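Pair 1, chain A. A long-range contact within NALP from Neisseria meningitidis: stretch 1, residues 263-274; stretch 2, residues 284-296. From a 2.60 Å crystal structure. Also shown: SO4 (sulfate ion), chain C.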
# COMPACT_ATOMS: atom_id res chain seq x y z
N PRO A 263 -9.63 -7.91 13.73
CA PRO A 263 -8.14 -7.79 13.62
C PRO A 263 -7.54 -9.16 13.42
O PRO A 263 -7.52 -10.00 14.34
CB PRO A 263 -7.72 -7.16 14.96
CG PRO A 263 -8.89 -7.54 15.96
CD PRO A 263 -10.09 -8.11 15.12
N HIS A 264 -7.12 -9.45 12.20
CA HIS A 264 -6.62 -10.80 11.90
C HIS A 264 -5.27 -10.69 11.31
O HIS A 264 -4.94 -9.66 10.73
CB HIS A 264 -7.55 -11.56 10.94
CG HIS A 264 -8.89 -11.88 11.54
ND1 HIS A 264 -9.84 -10.91 11.80
CD2 HIS A 264 -9.43 -13.06 11.93
CE1 HIS A 264 -10.91 -11.49 12.34
NE2 HIS A 264 -10.69 -12.79 12.42
N THR A 265 -4.48 -11.74 11.51
CA THR A 265 -3.16 -11.89 10.89
C THR A 265 -3.35 -12.24 9.42
O THR A 265 -4.03 -13.19 9.13
CB THR A 265 -2.42 -13.05 11.58
OG1 THR A 265 -2.08 -12.67 12.90
CG2 THR A 265 -1.07 -13.35 10.98
N ARG A 266 -2.76 -11.48 8.50
CA ARG A 266 -2.58 -12.03 7.13
C ARG A 266 -1.23 -12.55 6.74
O ARG A 266 -0.25 -12.02 7.15
CB ARG A 266 -3.01 -11.09 6.02
CG ARG A 266 -2.42 -9.77 6.02
CD ARG A 266 -3.34 -8.85 5.44
NE ARG A 266 -4.64 -8.86 6.15
CZ ARG A 266 -5.52 -7.88 6.04
NH1 ARG A 266 -5.25 -6.81 5.25
NH2 ARG A 266 -6.67 -7.96 6.70
N LEU A 267 -1.23 -13.62 5.98
CA LEU A 267 -0.07 -14.20 5.34
C LEU A 267 -0.03 -13.61 3.95
O LEU A 267 -1.04 -13.55 3.29
CB LEU A 267 -0.22 -15.72 5.22
CG LEU A 267 -0.63 -16.48 6.50
CD1 LEU A 267 -0.53 -18.02 6.37
CD2 LEU A 267 0.19 -16.00 7.73
N VAL A 268 1.14 -13.17 3.52
CA VAL A 268 1.34 -12.73 2.17
C VAL A 268 2.46 -13.52 1.54
O VAL A 268 3.55 -13.53 2.10
CB VAL A 268 1.79 -11.26 2.12
CG1 VAL A 268 2.01 -10.83 0.67
CG2 VAL A 268 0.80 -10.38 2.85
N ALA A 269 2.22 -14.14 0.40
CA ALA A 269 3.30 -14.76 -0.40
C ALA A 269 3.44 -13.97 -1.70
O ALA A 269 2.50 -13.31 -2.13
CB ALA A 269 3.00 -16.22 -0.68
N GLY A 270 4.61 -14.03 -2.33
CA GLY A 270 4.89 -13.18 -3.47
C GLY A 270 6.03 -13.59 -4.34
O GLY A 270 6.82 -14.45 -3.97
N LEU A 271 6.10 -12.99 -5.52
CA LEU A 271 7.16 -13.29 -6.48
C LEU A 271 7.69 -12.06 -7.09
O LEU A 271 6.99 -11.12 -7.24
CB LEU A 271 6.65 -14.13 -7.65
CG LEU A 271 6.42 -15.58 -7.31
CD1 LEU A 271 6.00 -16.24 -8.60
CD2 LEU A 271 7.67 -16.24 -6.73
N GLY A 272 8.94 -12.10 -7.52
CA GLY A 272 9.50 -10.94 -8.15
C GLY A 272 10.66 -11.21 -9.06
O GLY A 272 11.15 -12.31 -9.15
N ALA A 273 11.09 -10.15 -9.73
CA ALA A 273 12.21 -10.19 -10.64
C ALA A 273 12.57 -8.75 -11.00
O ALA A 273 11.70 -8.04 -11.50
CB ALA A 273 11.83 -10.98 -11.88
N ASP A 274 13.80 -8.32 -10.68
CA ASP A 274 14.43 -7.11 -11.28
C ASP A 274 15.26 -7.56 -12.51
O ASP A 274 15.99 -8.53 -12.40
CB ASP A 274 15.47 -6.44 -10.34
CG ASP A 274 14.89 -5.84 -9.04
OD1 ASP A 274 14.65 -6.59 -8.04
OD2 ASP A 274 14.74 -4.60 -8.88
N LEU A 284 11.02 -4.43 -13.83
CA LEU A 284 10.59 -4.84 -12.52
C LEU A 284 9.24 -5.52 -12.60
O LEU A 284 8.34 -4.99 -13.20
CB LEU A 284 10.44 -3.59 -11.67
CG LEU A 284 10.64 -3.88 -10.21
CD1 LEU A 284 12.10 -3.68 -9.88
CD2 LEU A 284 9.75 -3.02 -9.39
N ALA A 285 9.10 -6.69 -11.99
CA ALA A 285 7.83 -7.41 -11.93
C ALA A 285 7.62 -7.97 -10.51
O ALA A 285 8.44 -8.68 -9.99
CB ALA A 285 7.81 -8.52 -12.96
N ARG A 286 6.50 -7.67 -9.89
CA ARG A 286 6.19 -8.24 -8.60
C ARG A 286 4.75 -8.69 -8.58
O ARG A 286 3.91 -7.99 -9.07
CB ARG A 286 6.42 -7.20 -7.53
CG ARG A 286 7.75 -7.35 -6.86
CD ARG A 286 7.97 -6.39 -5.77
NE ARG A 286 7.92 -6.99 -4.43
CZ ARG A 286 9.00 -7.16 -3.65
NH1 ARG A 286 10.22 -6.84 -4.08
NH2 ARG A 286 8.86 -7.70 -2.45
N TYR A 287 4.47 -9.88 -8.08
CA TYR A 287 3.13 -10.28 -7.78
C TYR A 287 3.10 -10.82 -6.35
O TYR A 287 4.07 -11.40 -5.88
CB TYR A 287 2.63 -11.35 -8.77
CG TYR A 287 1.35 -11.97 -8.27
CD1 TYR A 287 0.11 -11.33 -8.50
CD2 TYR A 287 1.37 -13.13 -7.48
CE1 TYR A 287 -1.05 -11.86 -8.00
CE2 TYR A 287 0.21 -13.66 -6.98
CZ TYR A 287 -1.01 -13.03 -7.25
OH TYR A 287 -2.17 -13.58 -6.76
N SER A 288 1.97 -10.65 -5.70
CA SER A 288 1.78 -10.87 -4.27
C SER A 288 0.31 -11.27 -4.00
O SER A 288 -0.62 -10.69 -4.56
CB SER A 288 2.03 -9.56 -3.52
OG SER A 288 2.59 -9.83 -2.25
N TYR A 289 0.10 -12.25 -3.13
CA TYR A 289 -1.23 -12.53 -2.60
C TYR A 289 -1.27 -12.38 -1.08
O TYR A 289 -0.51 -13.03 -0.40
CB TYR A 289 -1.59 -13.98 -2.94
CG TYR A 289 -2.94 -14.34 -2.42
CD1 TYR A 289 -4.10 -13.81 -3.01
CD2 TYR A 289 -3.07 -15.17 -1.31
CE1 TYR A 289 -5.37 -14.12 -2.53
CE2 TYR A 289 -4.35 -15.49 -0.80
CZ TYR A 289 -5.48 -14.97 -1.42
OH TYR A 289 -6.71 -15.29 -0.93
N ALA A 290 -2.19 -11.59 -0.55
CA ALA A 290 -2.44 -11.52 0.90
C ALA A 290 -3.73 -12.27 1.27
O ALA A 290 -4.76 -12.07 0.62
CB ALA A 290 -2.57 -10.13 1.32
N GLY A 291 -3.68 -13.11 2.32
CA GLY A 291 -4.86 -13.79 2.84
C GLY A 291 -5.05 -13.81 4.36
O GLY A 291 -4.14 -14.04 5.13
N SER A 292 -6.25 -13.53 4.81
CA SER A 292 -6.70 -14.04 6.11
C SER A 292 -8.06 -14.61 5.91
O SER A 292 -8.58 -14.56 4.81
CB SER A 292 -6.79 -12.92 7.14
OG SER A 292 -7.75 -11.97 6.75
N LYS A 293 -8.67 -15.16 6.96
CA LYS A 293 -10.07 -15.55 6.88
C LYS A 293 -10.80 -14.27 6.49
O LYS A 293 -10.50 -13.18 7.00
CB LYS A 293 -10.59 -16.15 8.20
CG LYS A 293 -10.93 -15.14 9.32
CD LYS A 293 -11.83 -15.78 10.39
CE LYS A 293 -13.34 -15.47 10.20
NZ LYS A 293 -14.19 -16.58 10.76
N GLN A 294 -11.68 -14.43 5.51
CA GLN A 294 -12.51 -13.36 4.96
C GLN A 294 -11.72 -12.24 4.31
O GLN A 294 -12.22 -11.12 4.14
CB GLN A 294 -13.44 -12.82 6.05
CG GLN A 294 -14.71 -13.67 6.24
CD GLN A 294 -15.66 -13.01 7.22
OE1 GLN A 294 -16.89 -13.04 7.05
NE2 GLN A 294 -15.08 -12.36 8.24
N TYR A 295 -10.50 -12.52 3.90
CA TYR A 295 -9.74 -11.50 3.17
C TYR A 295 -8.85 -12.18 2.16
O TYR A 295 -8.26 -13.21 2.44
CB TYR A 295 -8.96 -10.55 4.12
CG TYR A 295 -8.09 -9.52 3.43
CD1 TYR A 295 -6.90 -9.90 2.80
CD2 TYR A 295 -8.44 -8.19 3.40
CE1 TYR A 295 -6.12 -9.00 2.17
CE2 TYR A 295 -7.65 -7.24 2.74
CZ TYR A 295 -6.49 -7.66 2.13
OH TYR A 295 -5.66 -6.80 1.47
N GLY A 296 -8.78 -11.61 0.98
CA GLY A 296 -7.88 -12.08 -0.06
C GLY A 296 -7.64 -10.98 -1.05
O GLY A 296 -8.57 -10.41 -1.56
S SO4 C . -6.71 -14.95 13.44
O1 SO4 C . -7.17 -14.10 14.57
O2 SO4 C . -7.90 -15.64 12.89
O3 SO4 C . -5.98 -14.17 12.43
O4 SO4 C . -5.74 -15.97 13.85

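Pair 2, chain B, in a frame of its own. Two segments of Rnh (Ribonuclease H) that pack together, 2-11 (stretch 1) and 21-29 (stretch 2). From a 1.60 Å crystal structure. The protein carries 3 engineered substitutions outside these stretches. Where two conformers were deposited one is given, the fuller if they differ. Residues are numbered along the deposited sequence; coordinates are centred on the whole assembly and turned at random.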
# COMPACT_ATOMS: atom_id res chain seq x y z
N GLU B 2 -15.95 -0.98 -13.72
CA GLU B 2 -17.00 -0.04 -13.22
C GLU B 2 -17.21 -0.11 -11.68
O GLU B 2 -17.95 0.69 -11.15
CB GLU B 2 -18.33 -0.25 -13.95
CG GLU B 2 -19.02 -1.62 -13.72
CD GLU B 2 -19.90 -2.07 -14.90
OE1 GLU B 2 -20.45 -1.22 -15.65
OE2 GLU B 2 -20.07 -3.31 -15.07
N LYS B 3 -16.56 -1.07 -10.99
CA LYS B 3 -16.82 -1.31 -9.54
C LYS B 3 -16.05 -0.28 -8.72
O LYS B 3 -14.94 0.10 -9.11
CB LYS B 3 -16.33 -2.69 -9.11
CG LYS B 3 -16.88 -3.93 -9.80
CD LYS B 3 -16.20 -5.15 -9.15
CE LYS B 3 -16.55 -6.48 -9.76
NZ LYS B 3 -15.86 -7.53 -8.95
N THR B 4 -16.62 0.16 -7.60
CA THR B 4 -15.82 0.87 -6.58
C THR B 4 -15.46 -0.11 -5.49
O THR B 4 -16.33 -0.68 -4.80
CB THR B 4 -16.53 2.07 -5.97
OG1 THR B 4 -16.88 3.01 -7.00
CG2 THR B 4 -15.64 2.72 -4.92
N ILE B 5 -14.15 -0.31 -5.35
CA ILE B 5 -13.55 -1.27 -4.43
C ILE B 5 -12.79 -0.53 -3.35
O ILE B 5 -11.92 0.29 -3.66
CB ILE B 5 -12.52 -2.18 -5.17
CG1 ILE B 5 -13.10 -2.73 -6.46
CG2 ILE B 5 -12.05 -3.30 -4.28
CD1 ILE B 5 -14.36 -3.53 -6.28
N THR B 6 -13.02 -0.89 -2.09
CA THR B 6 -12.33 -0.23 -1.00
C THR B 6 -11.20 -1.18 -0.55
O THR B 6 -11.42 -2.37 -0.38
CB THR B 6 -13.32 0.10 0.11
OG1 THR B 6 -14.35 0.93 -0.43
CG2 THR B 6 -12.65 0.80 1.28
N ILE B 7 -9.99 -0.63 -0.40
CA ILE B 7 -8.82 -1.41 -0.06
C ILE B 7 -8.17 -0.81 1.16
O ILE B 7 -7.95 0.39 1.24
CB ILE B 7 -7.80 -1.49 -1.23
CG1 ILE B 7 -8.51 -1.95 -2.49
CG2 ILE B 7 -6.66 -2.37 -0.87
CD1 ILE B 7 -7.60 -2.13 -3.66
N TYR B 8 -7.86 -1.68 2.12
CA TYR B 8 -7.22 -1.32 3.38
C TYR B 8 -5.85 -1.96 3.39
O TYR B 8 -5.74 -3.16 3.23
CB TYR B 8 -8.04 -1.80 4.54
CG TYR B 8 -9.45 -1.27 4.55
CD1 TYR B 8 -9.76 -0.10 5.21
CD2 TYR B 8 -10.48 -1.93 3.87
CE1 TYR B 8 -11.05 0.40 5.25
CE2 TYR B 8 -11.76 -1.44 3.90
CZ TYR B 8 -12.04 -0.26 4.57
OH TYR B 8 -13.35 0.21 4.63
N THR B 9 -4.81 -1.17 3.54
CA THR B 9 -3.45 -1.66 3.40
C THR B 9 -2.62 -1.35 4.66
O THR B 9 -2.79 -0.29 5.30
CB THR B 9 -2.76 -1.07 2.14
OG1 THR B 9 -2.53 0.34 2.32
CG2 THR B 9 -3.59 -1.30 0.92
N ASP B 10 -1.66 -2.23 4.96
CA ASP B 10 -0.74 -2.03 6.09
C ASP B 10 0.56 -2.73 5.82
O ASP B 10 0.59 -3.79 5.23
CB ASP B 10 -1.33 -2.54 7.44
CG ASP B 10 -0.56 -2.03 8.70
OD1 ASP B 10 0.61 -2.46 8.94
OD2 ASP B 10 -1.16 -1.27 9.55
N GLY B 11 1.64 -2.15 6.32
CA GLY B 11 2.92 -2.82 6.30
C GLY B 11 3.59 -2.68 7.64
O GLY B 11 3.32 -1.73 8.38
N GLY B 21 6.50 -7.45 6.61
CA GLY B 21 5.33 -8.01 5.98
C GLY B 21 4.38 -6.93 5.54
O GLY B 21 4.45 -5.78 5.98
N TRP B 22 3.45 -7.33 4.68
CA TRP B 22 2.41 -6.46 4.20
C TRP B 22 1.10 -7.23 4.15
O TRP B 22 1.08 -8.46 4.02
CB TRP B 22 2.75 -5.88 2.79
CG TRP B 22 3.12 -6.92 1.80
CD1 TRP B 22 4.37 -7.41 1.52
CD2 TRP B 22 2.22 -7.66 0.98
NE1 TRP B 22 4.29 -8.40 0.58
CE2 TRP B 22 2.98 -8.58 0.24
CE3 TRP B 22 0.84 -7.63 0.77
CZ2 TRP B 22 2.42 -9.46 -0.65
CZ3 TRP B 22 0.29 -8.54 -0.08
CH2 TRP B 22 1.08 -9.41 -0.80
N GLY B 23 0.01 -6.48 4.19
CA GLY B 23 -1.30 -7.07 4.12
C GLY B 23 -2.27 -6.10 3.46
O GLY B 23 -2.10 -4.88 3.54
N ALA B 24 -3.27 -6.64 2.82
CA ALA B 24 -4.33 -5.83 2.23
C ALA B 24 -5.65 -6.59 2.31
O ALA B 24 -5.69 -7.80 2.11
CB ALA B 24 -4.01 -5.44 0.79
N LEU B 25 -6.71 -5.84 2.55
CA LEU B 25 -8.06 -6.33 2.59
C LEU B 25 -8.83 -5.53 1.54
O LEU B 25 -8.84 -4.28 1.58
CB LEU B 25 -8.66 -6.09 3.99
CG LEU B 25 -10.09 -6.47 4.23
CD1 LEU B 25 -10.34 -7.83 3.76
CD2 LEU B 25 -10.35 -6.34 5.73
N LEU B 26 -9.37 -6.26 0.58
CA LEU B 26 -10.15 -5.69 -0.52
C LEU B 26 -11.61 -5.96 -0.25
O LEU B 26 -11.98 -7.09 0.06
CB LEU B 26 -9.76 -6.33 -1.87
CG LEU B 26 -8.40 -5.91 -2.42
CD1 LEU B 26 -7.30 -6.70 -1.82
CD2 LEU B 26 -8.38 -6.03 -3.92
N MET B 27 -12.44 -4.94 -0.37
CA MET B 27 -13.85 -5.03 -0.03
C MET B 27 -14.74 -4.50 -1.16
O MET B 27 -14.52 -3.43 -1.70
CB MET B 27 -14.08 -4.20 1.23
CG MET B 27 -15.48 -4.06 1.61
SD MET B 27 -15.56 -2.98 3.03
CE MET B 27 -14.62 -3.90 4.21
N TYR B 28 -15.76 -5.28 -1.50
CA TYR B 28 -16.80 -4.85 -2.43
C TYR B 28 -18.14 -5.37 -1.89
O TYR B 28 -18.45 -6.55 -2.01
CB TYR B 28 -16.48 -5.39 -3.80
CG TYR B 28 -17.49 -5.05 -4.86
CD1 TYR B 28 -17.73 -3.72 -5.22
CD2 TYR B 28 -18.20 -6.05 -5.52
CE1 TYR B 28 -18.68 -3.42 -6.18
CE2 TYR B 28 -19.12 -5.76 -6.48
CZ TYR B 28 -19.36 -4.45 -6.81
OH TYR B 28 -20.31 -4.20 -7.77
N GLY B 29 -18.92 -4.48 -1.28
CA GLY B 29 -20.09 -4.86 -0.52
C GLY B 29 -19.77 -5.89 0.54
O GLY B 29 -18.85 -5.70 1.35

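Both pairs are two neighbouring antiparallel strands of a β-sheet, and their backbones superpose with an RMSD of 0.4 Å over 14 central residues. The strand axes run at 173° in pair 1 and 168° in pair 2, approaching to 4.5 and 4.7 Å. The register is also the same: Leu267(A)–Gly291(A) matches Thr6(B)–Met27(B), Ala269(A)–Tyr289(A) matches Tyr8(B)–Leu25(B), and Leu271(A)–Tyr287(A) matches Asp10(B)–Gly23(B). Each of these is a hydrogen-bonded pair closed by two reciprocal bonds. Ala269(A) N donates to Tyr289(A) O at 3.1 Å and Tyr289(A) N to Ala269(A) O at 2.8 Å; in pair 2, Tyr8(B) N reaches Leu25(B) O at 2.8 Å and Leu25(B) N reaches Tyr8(B) O at 2.9 Å. CA-H...O contacts from the intervening residues, such as Val268(A) CA to Tyr289(A) O (3.2 Å) and Ile7(B) CA to Leu25(B) O (3.3 Å), run alongside the hydrogen bonds in both ladders.

The side chains on this common frame differ. On the face carrying Val268(A) and Ala290(A), pair 1 packs a small apolar couple, with Val268(A) CG2 3.7 Å from Ala290(A) CB. The matching Ile7(B) and Leu26(B) are bulkier and meet at 4.0 Å between Ile7(B) CG1 and Leu26(B) CG. One step along, Gly270(A) faces Ser288(A) with CA atoms 4.0 Å apart, and a CB on the glycine would lie only 3.1 Å from Tyr287(A) O. Pair 2 places Thr9(B) and Ala24(B) here, the CA atoms 4.4 Å apart and Thr9(B) CG2 4.2 Å from Ala24(B) CB.

On the other face, the bulk is distributed differently. Ala269(A) is small beside Tyr289(A), whose ring end leads away from the opposing strand. At the equivalent positions, Tyr8(B) is the large residue and Leu25(B) its partner; the tyrosine also extends to Met27(B), with Tyr8(B) CE2 3.8 Å from Met27(B) CE. The counterpart of Met27(B) is Gly291(A), where a CB would be crowded by Tyr289(A) CE2 at 3.2 Å.

An aromatic ring of the second stretch takes part in the contact in each pair. In pair 1, the guanidinium of Arg266(A) stacks flat on Tyr295(A), the last residue of the type II turn that starts at Ser292(A); Arg266(A) NH1 is 3.5 Å from Tyr295(A) CZ. In pair 2, Tyr28(B), the counterpart of Ser292(A), receives Lys3(B) CD over its ring face and packs its CD1 3.5 Å from Ile5(B) CD1. Ile5(B) occupies the position of Arg266(A) and makes its apolar contact with Tyr28(B).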